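Local coordinates for protein RNA N6-adenosine-methyltransferase METTL16,RNA N6-adenosine-methyltransferase METTL16 (Homo sapiens, PDB 6M1U) that transfers methyl groups to the N6 position of adenosine in RNA, including U6 small nuclear RNA, and carries a vertebrate conserved region that probably assists RNA binding, at residues A[40-43]-A[48-51]; A[33-38]-A[57-62]. All coordinates share one frame; numbering follows the deposited sequence.

Both contacts illustrate how one helix can pack across a face of an antiparallel sheet, reaching its edge strand 48-52. Helix 30-44 serves each of them: its earlier turns, 33-38, meet strand 58-67 in contact 2, while its last turn, 40-43, meets strand 48-52 in contact 1. Along the chain the order is 33-38, 40-43, 48-51, 57-62, so contact 1 lies between the two halves of contact 2. Their centres are about 10 Å apart. The two strands are sheet neighbours, joined here by a probable hydrogen bond from F62 N to K50 O at 2.8 Å. In the vertebrate conserved region, helix 30-44 is thus held against two adjacent strands, 48-52 and 58-67.

Contact 1: residues A[40-43]-A[48-51]; sequences KILT and QHKR
H49 reaches from strand 48-52 to L42 and T43 in the last turn of helix 30-44. A short turn joins this helix to 48-52, one of the two edge strands of a five-stranded antiparallel sheet, and the histidine folds back onto the helix. The contact is small, 141 Å² in all, and consists of van der Waals touches round one imidazole. L42 offers its CB, which lies 3.6 Å from H49 CD2, and the L42 side chain also touches I145 of helix 136-153 and L61. T43 approaches differently: its methyl, CG2, sits at the edge of the ring, in the ring plane, 3.8 Å from H49 CE1 and still nearer NE2. What carries the ring across is the first torsion of H49, which sets CG between the backbone N and the carbonyl carbon (chi1 54°). With an alanine in place of the imidazole, the T43 methyl and L42 CB would probably lose their partner on the strand, opening a gap between helix and strand.

Polar interactions run alongside the contact. R51 forms a salt bridge with E39 of the helix, and K40 pairs with D44, while the backbone of Q48 bonds to T64. Within the helix, T43 OG1 donates to K40 O at 3.1 Å, meeting the C=O at 117° and tilted 35° from the carbonyl plane.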
loop_
_atom_site.group_PDB
_atom_site.type_symbol
_atom_site.label_atom_id
_atom_site.label_comp_id
_atom_site.label_asym_id
_atom_site.label_seq_id
_atom_site.Cartn_x
_atom_site.Cartn_y
_atom_site.Cartn_z
ATOM N N LYS A 40 -6.047 -3.592 -4.122
ATOM C CA LYS A 40 -5.999 -4.556 -5.216
ATOM C C LYS A 40 -4.740 -5.420 -5.125
ATOM O O LYS A 40 -4.800 -6.644 -5.268
ATOM C CB LYS A 40 -6.058 -3.814 -6.554
ATOM C CG LYS A 40 -6.773 -4.567 -7.669
ATOM C CD LYS A 40 -5.852 -5.525 -8.385
ATOM C CE LYS A 40 -6.662 -6.652 -9.019
ATOM N NZ LYS A 40 -5.885 -7.359 -10.099
ATOM N N ILE A 41 -3.596 -4.799 -4.855
ATOM C CA ILE A 41 -2.336 -5.532 -4.821
ATOM C C ILE A 41 -2.336 -6.555 -3.695
ATOM O O ILE A 41 -1.815 -7.672 -3.842
ATOM C CB ILE A 41 -1.171 -4.538 -4.676
ATOM C CG1 ILE A 41 -1.020 -3.731 -5.964
ATOM C CG2 ILE A 41 0.110 -5.269 -4.218
ATOM C CD1 ILE A 41 -0.277 -2.478 -5.780
ATOM N N LEU A 42 -2.892 -6.178 -2.540
ATOM C CA LEU A 42 -2.863 -7.069 -1.386
ATOM C C LEU A 42 -3.809 -8.235 -1.590
ATOM O O LEU A 42 -3.412 -9.387 -1.386
ATOM C CB LEU A 42 -3.199 -6.315 -0.092
ATOM C CG LEU A 42 -2.169 -5.241 0.276
ATOM C CD1 LEU A 42 -2.579 -4.412 1.484
ATOM C CD2 LEU A 42 -0.827 -5.868 0.493
ATOM N N THR A 43 -5.060 -7.967 -2.019
ATOM C CA THR A 43 -5.986 -9.087 -2.219
ATOM C C THR A 43 -5.404 -10.099 -3.197
ATOM O O THR A 43 -5.547 -11.306 -2.993
ATOM C CB THR A 43 -7.365 -8.640 -2.723
ATOM O OG1 THR A 43 -7.199 -8.057 -4.006
ATOM C CG2 THR A 43 -8.025 -7.642 -1.807
ATOM N N GLN A 48 -4.889 -10.532 4.007
ATOM C CA GLN A 48 -6.099 -9.988 4.604
ATOM C C GLN A 48 -5.922 -8.520 4.979
ATOM O O GLN A 48 -4.910 -8.134 5.565
ATOM C CB GLN A 48 -6.462 -10.780 5.852
ATOM C CG GLN A 48 -6.475 -12.263 5.631
ATOM C CD GLN A 48 -7.716 -12.682 4.910
ATOM O OE1 GLN A 48 -8.799 -12.130 5.159
ATOM N NE2 GLN A 48 -7.580 -13.642 3.990
ATOM N N HIS A 49 -6.927 -7.702 4.687
ATOM C CA HIS A 49 -6.833 -6.313 5.107
ATOM C C HIS A 49 -8.223 -5.719 5.281
ATOM O O HIS A 49 -9.181 -6.164 4.657
ATOM C CB HIS A 49 -6.047 -5.506 4.094
ATOM C CG HIS A 49 -6.581 -5.624 2.711
ATOM N ND1 HIS A 49 -7.504 -4.740 2.189
ATOM C CD2 HIS A 49 -6.339 -6.534 1.741
ATOM C CE1 HIS A 49 -7.802 -5.105 0.956
ATOM N NE2 HIS A 49 -7.102 -6.185 0.657
ATOM N N LYS A 50 -8.315 -4.704 6.133
ATOM C CA LYS A 50 -9.544 -3.968 6.370
ATOM C C LYS A 50 -9.157 -2.506 6.528
ATOM O O LYS A 50 -8.116 -2.203 7.114
ATOM C CB LYS A 50 -10.307 -4.456 7.636
ATOM C CG LYS A 50 -11.320 -5.579 7.421
ATOM C CD LYS A 50 -11.724 -6.268 8.756
ATOM C CE LYS A 50 -12.111 -7.822 8.613
ATOM N NZ LYS A 50 -12.149 -8.677 9.917
ATOM N N ARG A 51 -9.999 -1.604 6.026
ATOM C CA ARG A 51 -9.830 -0.185 6.316
ATOM C C ARG A 51 -10.215 0.145 7.749
ATOM O O ARG A 51 -11.270 -0.261 8.232
ATOM C CB ARG A 51 -10.669 0.654 5.383
ATOM C CG ARG A 51 -10.051 0.834 4.070
ATOM C CD ARG A 51 -11.086 1.440 3.241
ATOM N NE ARG A 51 -10.663 1.577 1.872
ATOM C CZ ARG A 51 -10.826 2.674 1.169
ATOM N NH1 ARG A 51 -11.409 3.726 1.725
ATOM N NH2 ARG A 51 -10.429 2.685 -0.092
#

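Contact 2: residues A[33-38]-A[57-62]; sequences VVTTWI and EEVSLF
T35 and V59 make the central touch between helix 30-44 and strand 58-67. The threonine presents both branches to the valine: CG2 comes within 3.6 Å of V59 CG1, and OG1 lies 3.5 Å from V59 CB. V59 turns CG1 anti to its backbone N (chi1 -177°), which places that methyl against the threonine. One turn further along the helix, I38 CG2 meets L61 CD1 at 4.0 Å, an apolar methyl-to-methyl touch in which the two side chains pass at a slant. L61 also adjoins the first pair, since T35 CG2 lies 4.2 Å from L61 CG.

The short helical and strand segments run almost in the same direction, at 12°, with their axes 9.1 Å apart at the closest approach. This near-parallel run lets successive inward residues of the helix, T35 and I38, meet successive inward residues of the strand, V59 and L61.

The next shell holds the strand partners. V59 and L61 are bonded through their backbones to V116 and I114 of strand 108-119, and V116 itself touches T35 and I38, so the helix spans two neighbouring strands. Helix 10-20 borders the helix on another side, where W37 NE1 bonds to L16 O.

The T35 hydroxyl, although it faces a valine, hydrogen-bonds to I31 O in its own helix; T35 can therefore lie against V59 with its polar atom satisfied, and the contact across the segments is van der Waals in character.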
loop_
_atom_site.group_PDB
_atom_site.type_symbol
_atom_site.label_atom_id
_atom_site.label_comp_id
_atom_site.label_asym_id
_atom_site.label_seq_id
_atom_site.Cartn_x
_atom_site.Cartn_y
_atom_site.Cartn_z
ATOM N N VAL A 33 -7.558 6.861 -4.268
ATOM C CA VAL A 33 -7.250 6.062 -5.488
ATOM C C VAL A 33 -6.085 5.125 -5.168
ATOM O O VAL A 33 -6.255 3.904 -5.316
ATOM C CB VAL A 33 -6.916 6.979 -6.679
ATOM C CG1 VAL A 33 -6.095 6.254 -7.731
ATOM C CG2 VAL A 33 -8.169 7.574 -7.296
ATOM N N VAL A 34 -4.957 5.693 -4.739
ATOM C CA VAL A 34 -3.737 4.905 -4.400
ATOM C C VAL A 34 -4.117 3.762 -3.456
ATOM O O VAL A 34 -3.770 2.610 -3.759
ATOM C CB VAL A 34 -2.656 5.803 -3.772
ATOM C CG1 VAL A 34 -1.511 4.987 -3.198
ATOM C CG2 VAL A 34 -2.139 6.834 -4.760
ATOM N N THR A 35 -4.817 4.078 -2.365
ATOM C CA THR A 35 -5.199 3.063 -1.387
ATOM C C THR A 35 -5.939 1.905 -2.038
ATOM O O THR A 35 -5.615 0.735 -1.794
ATOM C CB THR A 35 -6.061 3.684 -0.296
ATOM O OG1 THR A 35 -5.282 4.647 0.436
ATOM C CG2 THR A 35 -6.581 2.602 0.637
ATOM N N THR A 36 -6.927 2.206 -2.885
ATOM C CA THR A 36 -7.647 1.112 -3.526
ATOM C C THR A 36 -6.771 0.340 -4.508
ATOM O O THR A 36 -7.114 -0.797 -4.850
ATOM C CB THR A 36 -8.893 1.611 -4.250
ATOM O OG1 THR A 36 -8.482 2.273 -5.441
ATOM C CG2 THR A 36 -9.685 2.585 -3.397
ATOM N N TRP A 37 -5.654 0.924 -4.977
ATOM C CA TRP A 37 -4.704 0.125 -5.744
ATOM C C TRP A 37 -3.848 -0.738 -4.827
ATOM O O TRP A 37 -3.539 -1.888 -5.164
ATOM C CB TRP A 37 -3.815 1.001 -6.618
ATOM C CG TRP A 37 -4.425 1.380 -7.929
ATOM C CD1 TRP A 37 -4.735 2.653 -8.364
ATOM C CD2 TRP A 37 -4.806 0.497 -8.989
ATOM N NE1 TRP A 37 -5.289 2.606 -9.636
ATOM C CE2 TRP A 37 -5.337 1.297 -10.040
ATOM C CE3 TRP A 37 -4.745 -0.891 -9.167
ATOM C CZ2 TRP A 37 -5.804 0.748 -11.225
ATOM C CZ3 TRP A 37 -5.214 -1.426 -10.359
ATOM C CH2 TRP A 37 -5.736 -0.612 -11.362
ATOM N N ILE A 38 -3.453 -0.223 -3.662
ATOM C CA ILE A 38 -2.810 -1.105 -2.689
ATOM C C ILE A 38 -3.766 -2.228 -2.275
ATOM O O ILE A 38 -3.364 -3.390 -2.133
ATOM C CB ILE A 38 -2.307 -0.305 -1.475
ATOM C CG1 ILE A 38 -1.237 0.690 -1.903
ATOM C CG2 ILE A 38 -1.677 -1.225 -0.486
ATOM C CD1 ILE A 38 -0.918 1.727 -0.851
ATOM N N GLU A 57 -6.885 13.453 7.003
ATOM C CA GLU A 57 -6.187 13.649 5.748
ATOM C C GLU A 57 -5.366 12.423 5.354
ATOM O O GLU A 57 -4.266 12.548 4.822
ATOM C CB GLU A 57 -5.330 14.910 5.828
ATOM C CG GLU A 57 -6.193 16.192 5.938
ATOM C CD GLU A 57 -5.456 17.480 5.556
ATOM O OE1 GLU A 57 -4.214 17.556 5.732
ATOM O OE2 GLU A 57 -6.125 18.427 5.076
ATOM N N GLU A 58 -5.907 11.218 5.588
ATOM C CA GLU A 58 -5.253 9.944 5.254
ATOM C C GLU A 58 -6.305 8.841 5.111
ATOM O O GLU A 58 -7.451 8.991 5.543
ATOM C CB GLU A 58 -4.221 9.531 6.314
ATOM C CG GLU A 58 -4.890 9.170 7.617
ATOM C CD GLU A 58 -3.948 8.739 8.740
ATOM O OE1 GLU A 58 -2.707 8.867 8.637
ATOM O OE2 GLU A 58 -4.475 8.270 9.757
ATOM N N VAL A 59 -5.902 7.734 4.482
ATOM C CA VAL A 59 -6.648 6.482 4.478
ATOM C C VAL A 59 -5.743 5.382 5.021
ATOM O O VAL A 59 -4.554 5.346 4.695
ATOM C CB VAL A 59 -7.116 6.118 3.064
ATOM C CG1 VAL A 59 -7.958 4.837 3.082
ATOM C CG2 VAL A 59 -7.851 7.276 2.452
ATOM N N SER A 60 -6.291 4.487 5.846
ATOM C CA SER A 60 -5.490 3.462 6.504
ATOM C C SER A 60 -6.003 2.066 6.186
ATOM O O SER A 60 -7.211 1.809 6.239
ATOM C CB SER A 60 -5.488 3.638 8.024
ATOM O OG SER A 60 -5.126 4.959 8.374
ATOM N N LEU A 61 -5.070 1.162 5.898
ATOM C CA LEU A 61 -5.323 -0.269 5.861
ATOM C C LEU A 61 -4.670 -0.938 7.057
ATOM O O LEU A 61 -3.505 -0.671 7.349
ATOM C CB LEU A 61 -4.726 -0.894 4.623
ATOM C CG LEU A 61 -5.349 -0.404 3.366
ATOM C CD1 LEU A 61 -4.569 -1.075 2.250
ATOM C CD2 LEU A 61 -6.795 -0.842 3.447
ATOM N N PHE A 62 -5.395 -1.818 7.729
ATOM C CA PHE A 62 -4.779 -2.768 8.641
ATOM C C PHE A 62 -4.677 -4.103 7.918
ATOM O O PHE A 62 -5.669 -4.579 7.349
ATOM C CB PHE A 62 -5.573 -2.934 9.938
ATOM C CG PHE A 62 -4.853 -3.748 10.970
ATOM C CD1 PHE A 62 -4.968 -5.127 11.000
ATOM C CD2 PHE A 62 -4.020 -3.138 11.892
ATOM C CE1 PHE A 62 -4.284 -5.865 11.939
ATOM C CE2 PHE A 62 -3.322 -3.892 12.828
ATOM C CZ PHE A 62 -3.464 -5.241 12.852
#